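Local coordinates for putative outer membrane protein (LpxR) (PDB 3FID) that removes acyl chains from lipid A as a deacylase of the bacterial outer membrane, and carries bound zinc ions, at residues A48-F53 with L207-K212; Q57-P62 with F79-H84; G109-G114 with I137-G142. All blocks are in the same frame, centred on the assembly; numbering follows the deposited sequence.

Contact 1 (A48-F53 with L207-K212)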
# COMPACT_ATOMS: atom_id res chain seq x y z
N ALA A 48 -4.08 14.31 -19.75
CA ALA A 48 -2.77 13.73 -19.38
C ALA A 48 -2.43 13.76 -17.87
O ALA A 48 -1.54 13.03 -17.44
CB ALA A 48 -1.68 14.40 -20.17
N SER A 49 -3.14 14.59 -17.10
CA SER A 49 -2.70 14.97 -15.76
C SER A 49 -3.80 14.97 -14.71
O SER A 49 -4.88 15.54 -14.92
CB SER A 49 -2.08 16.36 -15.80
OG SER A 49 -0.85 16.38 -16.50
N GLN A 50 -3.49 14.38 -13.54
CA GLN A 50 -4.40 14.37 -12.40
C GLN A 50 -3.80 15.00 -11.18
O GLN A 50 -2.57 14.98 -10.98
CB GLN A 50 -4.77 12.95 -11.99
CG GLN A 50 -5.52 12.14 -12.98
CD GLN A 50 -5.96 10.81 -12.39
OE1 GLN A 50 -5.16 10.09 -11.74
NE2 GLN A 50 -7.21 10.47 -12.61
N LEU A 51 -4.68 15.56 -10.35
CA LEU A 51 -4.38 15.94 -9.00
C LEU A 51 -5.24 15.10 -8.07
O LEU A 51 -6.47 15.10 -8.22
CB LEU A 51 -4.70 17.42 -8.78
CG LEU A 51 -4.33 18.03 -7.43
CD1 LEU A 51 -2.81 18.01 -7.09
CD2 LEU A 51 -4.90 19.45 -7.37
N SER A 52 -4.61 14.44 -7.09
CA SER A 52 -5.32 13.56 -6.16
C SER A 52 -5.23 14.01 -4.71
O SER A 52 -4.21 14.54 -4.30
CB SER A 52 -4.74 12.15 -6.25
OG SER A 52 -4.89 11.66 -7.55
N PHE A 53 -6.28 13.74 -3.95
CA PHE A 53 -6.31 13.99 -2.52
C PHE A 53 -6.71 12.67 -1.86
O PHE A 53 -7.52 11.94 -2.40
CB PHE A 53 -7.39 15.04 -2.18
CG PHE A 53 -7.76 15.10 -0.71
CD1 PHE A 53 -6.90 15.70 0.21
CD2 PHE A 53 -8.97 14.55 -0.26
CE1 PHE A 53 -7.25 15.77 1.58
CE2 PHE A 53 -9.33 14.59 1.11
CZ PHE A 53 -8.49 15.21 2.02
N LEU A 207 -7.26 4.53 -6.81
CA LEU A 207 -7.34 5.63 -7.75
C LEU A 207 -7.01 5.14 -9.16
O LEU A 207 -6.15 4.28 -9.35
CB LEU A 207 -6.45 6.79 -7.34
CG LEU A 207 -6.84 7.39 -5.98
CD1 LEU A 207 -5.71 8.28 -5.49
CD2 LEU A 207 -8.20 8.13 -6.08
N ILE A 208 -7.73 5.68 -10.14
CA ILE A 208 -7.60 5.26 -11.54
C ILE A 208 -7.36 6.49 -12.42
O ILE A 208 -8.06 7.49 -12.28
CB ILE A 208 -8.87 4.48 -12.01
CG1 ILE A 208 -8.94 3.11 -11.30
CG2 ILE A 208 -8.90 4.31 -13.56
CD1 ILE A 208 -10.29 2.35 -11.48
N HIS A 209 -6.38 6.41 -13.32
CA HIS A 209 -6.21 7.43 -14.35
C HIS A 209 -6.56 6.74 -15.66
O HIS A 209 -5.85 5.85 -16.10
CB HIS A 209 -4.75 7.91 -14.40
CG HIS A 209 -4.51 9.02 -15.37
ND1 HIS A 209 -3.25 9.35 -15.82
CD2 HIS A 209 -5.36 9.87 -15.99
CE1 HIS A 209 -3.33 10.37 -16.66
NE2 HIS A 209 -4.60 10.69 -16.80
N THR A 210 -7.69 7.10 -16.25
CA THR A 210 -8.11 6.43 -17.47
C THR A 210 -8.74 7.37 -18.47
O THR A 210 -9.36 8.36 -18.09
CB THR A 210 -9.09 5.26 -17.20
OG1 THR A 210 -9.28 4.52 -18.42
CG2 THR A 210 -10.44 5.75 -16.68
N GLN A 211 -8.60 7.03 -19.75
CA GLN A 211 -9.32 7.71 -20.83
C GLN A 211 -10.69 7.04 -21.07
O GLN A 211 -11.66 7.69 -21.47
CB GLN A 211 -8.46 7.76 -22.10
CG GLN A 211 -7.16 8.63 -21.98
CD GLN A 211 -6.43 8.90 -23.34
OE1 GLN A 211 -6.23 7.98 -24.16
NE2 GLN A 211 -6.03 10.16 -23.56
N LYS A 212 -10.77 5.75 -20.73
CA LYS A 212 -11.84 4.85 -21.17
C LYS A 212 -13.23 5.10 -20.57
O LYS A 212 -13.38 5.34 -19.38
CB LYS A 212 -11.39 3.39 -20.93
CG LYS A 212 -12.23 2.29 -21.57
CD LYS A 212 -12.19 2.29 -23.10
CE LYS A 212 -12.85 1.02 -23.68
NZ LYS A 212 -14.27 0.79 -23.23
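Q50 and H209 lie flank to flank, their side chains sliding past each other in opposite directions with the amide and ring planes 24° apart. The CH2 of Q50 CG rides over one face of the imidazole, 4.1 Å from the ring centroid and displaced toward the rim, a CH-pi contact. Beyond CG the chain of Q50 is extended, and Q50 NE2 gives a hydrogen bond to I208 O at 3.1 Å, bent to 156° at the hydrogen. A48 O sits at the edge of the same ring, near its plane, 3.3 Å from H209 CE1. Further up the strand S52 OG meets L207 CD1 at 4.0 Å, a looser touch.

Here the start of strand 49-60 in the barrel wall receives the connection between helix 191-194 and strand 215-228. Side chains alternate along the strand: Q50 and S52 turn to the loop and are buried, while L51 and F53 lie on the surface of this outer membrane barrel.

A second shell fixes the polar groups. R204 NH2 holds Q50 OE1, so both ends of the amide are engaged. The imidazole, its CG anti to the backbone N (chi1 -176°), is gripped at both nitrogens, ND1 by R98 NH2 and NE2 by D47 O, which sets its rotation. S52 OG pairs with S42 OG, and S2 OG with I208 N.

Contact 2 (Q57-P62 with F79-H84); sequences QDIYSP and FSAFLH. With ZN (zinc ion), chain E.
P62 and F79 meet at about a right angle, with the proline CD sitting over the centre of the phenyl ring. This CH-pi contact is nearly face-on: P62 CD is 3.4 Å from the F79 centroid, and P62 CG reaches past it toward CE2. Farther along, the apolar touches are lighter, I59 CG1 against A81 CB on one face of the sheet and the Y60 ring, edge on, against F82 CB on the other. The V117 side chain of helix 114-125 packs on I59 and Q57.

Between these side chains runs an antiparallel ladder. D58 with F82 and Y60 with S80 are hydrogen-bonded pairs, each closed by two backbone bonds; I59 with A81, between them, and Q57 with L83, beyond D58 and F82, are the non-hydrogen-bonded pairs. The F82 N to D58 O bond is the shortest of the four, 2.8 Å.

At the polar edge the F82 ring lies over the imidazole of H84, F82 CE2 standing 3.5 Å above its centre. H84 NE2 donates to D58 OD2 at 2.9 Å, with the oxygen close to the ring plane; it is approached on its anti side, 30° out of the carboxylate plane. D58 OD1 has partners of its own, a salt bridge to R205 and a hydrogen bond with Y33 OH, so the carboxylate that holds H84 is itself fixed in place. Through its other ring nitrogen, ND1, H84 binds the zinc ion at 2.1 Å. H54, D104 and a water share that metal: a His-carboxylate pair backing a zinc site on neighbouring strands of the beta-barrel wall.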
# COMPACT_ATOMS: atom_id res chain seq x y z
N GLN A 57 -5.59 5.40 6.89
CA GLN A 57 -5.05 4.86 8.15
C GLN A 57 -4.55 3.44 7.90
O GLN A 57 -5.29 2.59 7.40
CB GLN A 57 -6.10 4.85 9.26
CG GLN A 57 -5.49 4.57 10.67
CD GLN A 57 -6.47 3.95 11.65
OE1 GLN A 57 -7.23 3.05 11.29
NE2 GLN A 57 -6.44 4.42 12.89
N ASP A 58 -3.29 3.20 8.24
CA ASP A 58 -2.72 1.87 8.13
C ASP A 58 -2.24 1.41 9.50
O ASP A 58 -1.69 2.22 10.24
CB ASP A 58 -1.58 1.92 7.15
CG ASP A 58 -2.06 2.25 5.77
OD1 ASP A 58 -2.92 1.47 5.27
OD2 ASP A 58 -1.62 3.28 5.24
N ILE A 59 -2.49 0.14 9.81
CA ILE A 59 -2.26 -0.43 11.15
C ILE A 59 -1.30 -1.62 10.98
O ILE A 59 -1.50 -2.46 10.08
CB ILE A 59 -3.59 -0.89 11.77
CG1 ILE A 59 -4.61 0.28 11.79
CG2 ILE A 59 -3.38 -1.47 13.24
CD1 ILE A 59 -5.95 -0.11 12.43
N TYR A 60 -0.28 -1.65 11.84
CA TYR A 60 0.82 -2.63 11.79
C TYR A 60 0.86 -3.35 13.13
O TYR A 60 0.50 -2.77 14.16
CB TYR A 60 2.17 -1.94 11.50
CG TYR A 60 2.10 -1.24 10.15
CD1 TYR A 60 2.24 -1.97 8.98
CD2 TYR A 60 1.80 0.12 10.06
CE1 TYR A 60 2.10 -1.37 7.72
CE2 TYR A 60 1.68 0.74 8.80
CZ TYR A 60 1.83 -0.02 7.64
OH TYR A 60 1.70 0.56 6.39
N SER A 61 1.29 -4.61 13.08
CA SER A 61 1.01 -5.57 14.19
C SER A 61 2.18 -6.55 14.36
O SER A 61 2.86 -6.88 13.37
CB SER A 61 -0.28 -6.35 13.88
OG SER A 61 -0.59 -7.29 14.93
N PRO A 62 2.44 -7.02 15.62
CA PRO A 62 3.28 -8.21 15.81
C PRO A 62 2.59 -9.43 15.17
O PRO A 62 1.39 -9.36 14.84
CB PRO A 62 3.32 -8.42 17.34
CG PRO A 62 2.53 -7.36 17.96
CD PRO A 62 1.92 -6.47 16.88
N PHE A 79 2.98 -2.98 17.95
CA PHE A 79 1.78 -2.36 17.39
C PHE A 79 2.09 -0.89 17.00
O PHE A 79 2.78 -0.16 17.73
CB PHE A 79 0.59 -2.44 18.36
CG PHE A 79 -0.11 -3.79 18.37
CD1 PHE A 79 -1.01 -4.14 17.34
CD2 PHE A 79 0.10 -4.70 19.39
CE1 PHE A 79 -1.66 -5.39 17.34
CE2 PHE A 79 -0.54 -5.96 19.43
CZ PHE A 79 -1.41 -6.32 18.42
N SER A 80 1.60 -0.46 15.84
CA SER A 80 1.68 0.95 15.44
C SER A 80 0.59 1.29 14.41
O SER A 80 -0.04 0.42 13.84
CB SER A 80 3.07 1.32 14.87
OG SER A 80 3.30 0.69 13.61
N ALA A 81 0.36 2.58 14.21
CA ALA A 81 -0.49 3.00 13.09
C ALA A 81 0.02 4.29 12.47
O ALA A 81 0.69 5.10 13.12
CB ALA A 81 -1.98 3.13 13.53
N PHE A 82 -0.30 4.45 11.20
CA PHE A 82 0.12 5.59 10.40
C PHE A 82 -1.17 6.22 9.85
O PHE A 82 -1.90 5.58 9.11
CB PHE A 82 1.01 5.05 9.27
CG PHE A 82 1.44 6.08 8.25
CD1 PHE A 82 1.69 7.40 8.61
CD2 PHE A 82 1.65 5.68 6.93
CE1 PHE A 82 2.15 8.32 7.67
CE2 PHE A 82 2.09 6.59 5.97
CZ PHE A 82 2.34 7.92 6.35
N LEU A 83 -1.46 7.45 10.25
CA LEU A 83 -2.65 8.19 9.78
C LEU A 83 -2.16 9.33 8.90
O LEU A 83 -1.28 10.08 9.31
CB LEU A 83 -3.40 8.77 10.98
CG LEU A 83 -4.63 9.63 10.68
CD1 LEU A 83 -5.86 8.81 10.14
CD2 LEU A 83 -4.95 10.29 12.02
N HIS A 84 -2.68 9.44 7.69
CA HIS A 84 -2.04 10.36 6.74
C HIS A 84 -3.01 10.98 5.75
O HIS A 84 -4.06 10.43 5.48
CB HIS A 84 -0.86 9.70 6.01
CG HIS A 84 -1.15 8.32 5.48
ND1 HIS A 84 -1.16 8.03 4.13
CD2 HIS A 84 -1.40 7.16 6.12
CE1 HIS A 84 -1.40 6.73 3.97
NE2 HIS A 84 -1.57 6.19 5.16
ZN ZN E . -0.84 9.09 2.36
O HOH W 1 0.38 7.63 1.12

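Contact 3 (G109-G114 with I137-G142)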
# COMPACT_ATOMS: atom_id res chain seq x y z
N GLY A 109 2.01 6.79 15.73
CA GLY A 109 1.97 6.87 17.20
C GLY A 109 0.54 6.69 17.66
O GLY A 109 -0.35 6.44 16.85
N PRO A 110 0.31 6.78 18.99
CA PRO A 110 -1.07 6.68 19.50
C PRO A 110 -2.08 7.66 18.81
O PRO A 110 -3.24 7.30 18.61
CB PRO A 110 -0.91 7.04 20.98
CG PRO A 110 0.45 6.61 21.30
CD PRO A 110 1.29 6.91 20.08
N ASP A 111 -1.62 8.85 18.43
CA ASP A 111 -2.46 9.85 17.75
C ASP A 111 -3.01 9.38 16.39
O ASP A 111 -3.99 9.92 15.90
CB ASP A 111 -1.70 11.17 17.57
CG ASP A 111 -1.44 11.88 18.90
OD1 ASP A 111 -1.78 11.29 19.96
OD2 ASP A 111 -0.88 13.01 18.88
N ALA A 112 -2.38 8.35 15.81
CA ALA A 112 -2.86 7.80 14.54
C ALA A 112 -4.14 6.97 14.70
O ALA A 112 -4.82 6.66 13.72
CB ALA A 112 -1.74 6.99 13.86
N GLY A 113 -4.46 6.59 15.94
CA GLY A 113 -5.76 5.97 16.28
C GLY A 113 -5.89 4.48 16.02
O GLY A 113 -7.01 3.96 15.89
N GLY A 114 -4.76 3.78 15.90
CA GLY A 114 -4.77 2.32 15.65
C GLY A 114 -5.42 1.48 16.74
O GLY A 114 -6.23 0.59 16.43
N ILE A 137 4.19 2.00 19.31
CA ILE A 137 5.16 3.03 18.94
C ILE A 137 4.65 4.43 19.31
O ILE A 137 3.51 4.77 19.03
CB ILE A 137 5.56 2.96 17.42
CG1 ILE A 137 6.13 1.56 17.07
CG2 ILE A 137 6.56 4.06 17.05
CD1 ILE A 137 7.44 1.15 17.82
N GLU A 138 5.52 5.23 19.93
CA GLU A 138 5.17 6.59 20.38
C GLU A 138 5.08 7.60 19.23
O GLU A 138 5.67 7.39 18.16
CB GLU A 138 6.21 7.07 21.37
CG GLU A 138 7.53 7.49 20.74
CD GLU A 138 8.60 7.85 21.78
OE1 GLU A 138 9.77 8.02 21.40
OE2 GLU A 138 8.27 7.93 22.98
N ASN A 139 4.39 8.72 19.48
CA ASN A 139 4.09 9.72 18.45
C ASN A 139 5.32 10.31 17.78
O ASN A 139 6.30 10.68 18.45
CB ASN A 139 3.25 10.88 19.03
CG ASN A 139 1.81 10.50 19.31
OD1 ASN A 139 1.16 9.82 18.52
ND2 ASN A 139 1.28 10.96 20.46
N ARG A 140 5.27 10.38 16.45
CA ARG A 140 6.12 11.26 15.68
C ARG A 140 5.28 11.77 14.53
O ARG A 140 4.72 10.99 13.78
CB ARG A 140 7.38 10.59 15.15
CG ARG A 140 8.20 11.58 14.33
CD ARG A 140 9.43 10.99 13.74
NE ARG A 140 10.42 10.63 14.76
CZ ARG A 140 11.58 10.06 14.46
NH1 ARG A 140 11.90 9.80 13.18
NH2 ARG A 140 12.44 9.75 15.43
N TYR A 141 5.16 13.10 14.45
CA TYR A 141 4.41 13.77 13.40
C TYR A 141 5.40 14.05 12.32
O TYR A 141 6.59 14.27 12.61
CB TYR A 141 3.84 15.10 13.91
CG TYR A 141 2.54 14.92 14.62
CD1 TYR A 141 1.33 15.07 13.94
CD2 TYR A 141 2.51 14.58 15.98
CE1 TYR A 141 0.10 14.86 14.58
CE2 TYR A 141 1.28 14.39 16.63
CZ TYR A 141 0.09 14.53 15.92
OH TYR A 141 -1.10 14.34 16.56
N GLY A 142 4.96 14.02 11.07
CA GLY A 142 5.90 14.26 10.00
C GLY A 142 5.27 14.40 8.64
O GLY A 142 4.07 14.58 8.52
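I137 meets G109 through its backbone: the glycine CA points a hydrogen at I137 O, 3.2 Å away. The same carbonyl oxygen lies 3.3 Å from P110 CD, so the proline ring is set down against the 137-142 backbone. E138 CA lies near P110 CD, while the E138 side chain heads away and its O is hydrogen-bonded to Y232 OH.

N139 carries the middle of the contact. Its CG lies anti to the carbonyl carbon, beside the backbone N, and from there N139 OD1 accepts from D111 N at 2.9 Å. That bond runs in the plane of the amide, on a lone pair, and is fairly straight at 163°. OD1 also crowds the preceding residue pair, standing 3.3 Å from G109 C; having no side chain, G109 leaves room for it. The side chains of D111 and N139 cross at about a right angle, the carboxylate and amide planes 49° apart.

R140 turns to the other side, where its NH1 meets N174 O. Y141 swings back, and its OH donates to D111 OD2 at 2.7 Å, reaching the oxygen on the anti side and 19° out of the carboxylate plane. Two residues of 137-142 thus bond D111, N139 at the backbone N and Y141 at OD2.

The receiving element is a short 3-10 turn, 110-112, closed by A112 N to G109 O. It follows strand 97-108 and precedes helix 114-125, while strand 140-157 starts beside it: the arrangement is the base of a long, helix-bearing loop between adjacent strands of an antiparallel beta-barrel.

In the fold
From the N terminus, strand 49-60 is met first, and it serves two contacts. Its start opens contact 1, which closes only at 207-212, enclosing much of the barrel; its far end enters contact 2, closed at 79-84 after a short loop without helix or strand. Contact 3 then opens at 109-114 and closes at 137-142, round helix 114-125. Contacts 2 and 3 follow one another in series, and both nest inside contact 1. Contacts 1 and 2 lie on opposite sides of the chain's centre, about 27 Å between their centres. Contacts 2 and 3 adjoin: Q57 NE2 reaches A112 O at 2.9 Å, and F79 O meets I137 N, joining the two loop bases.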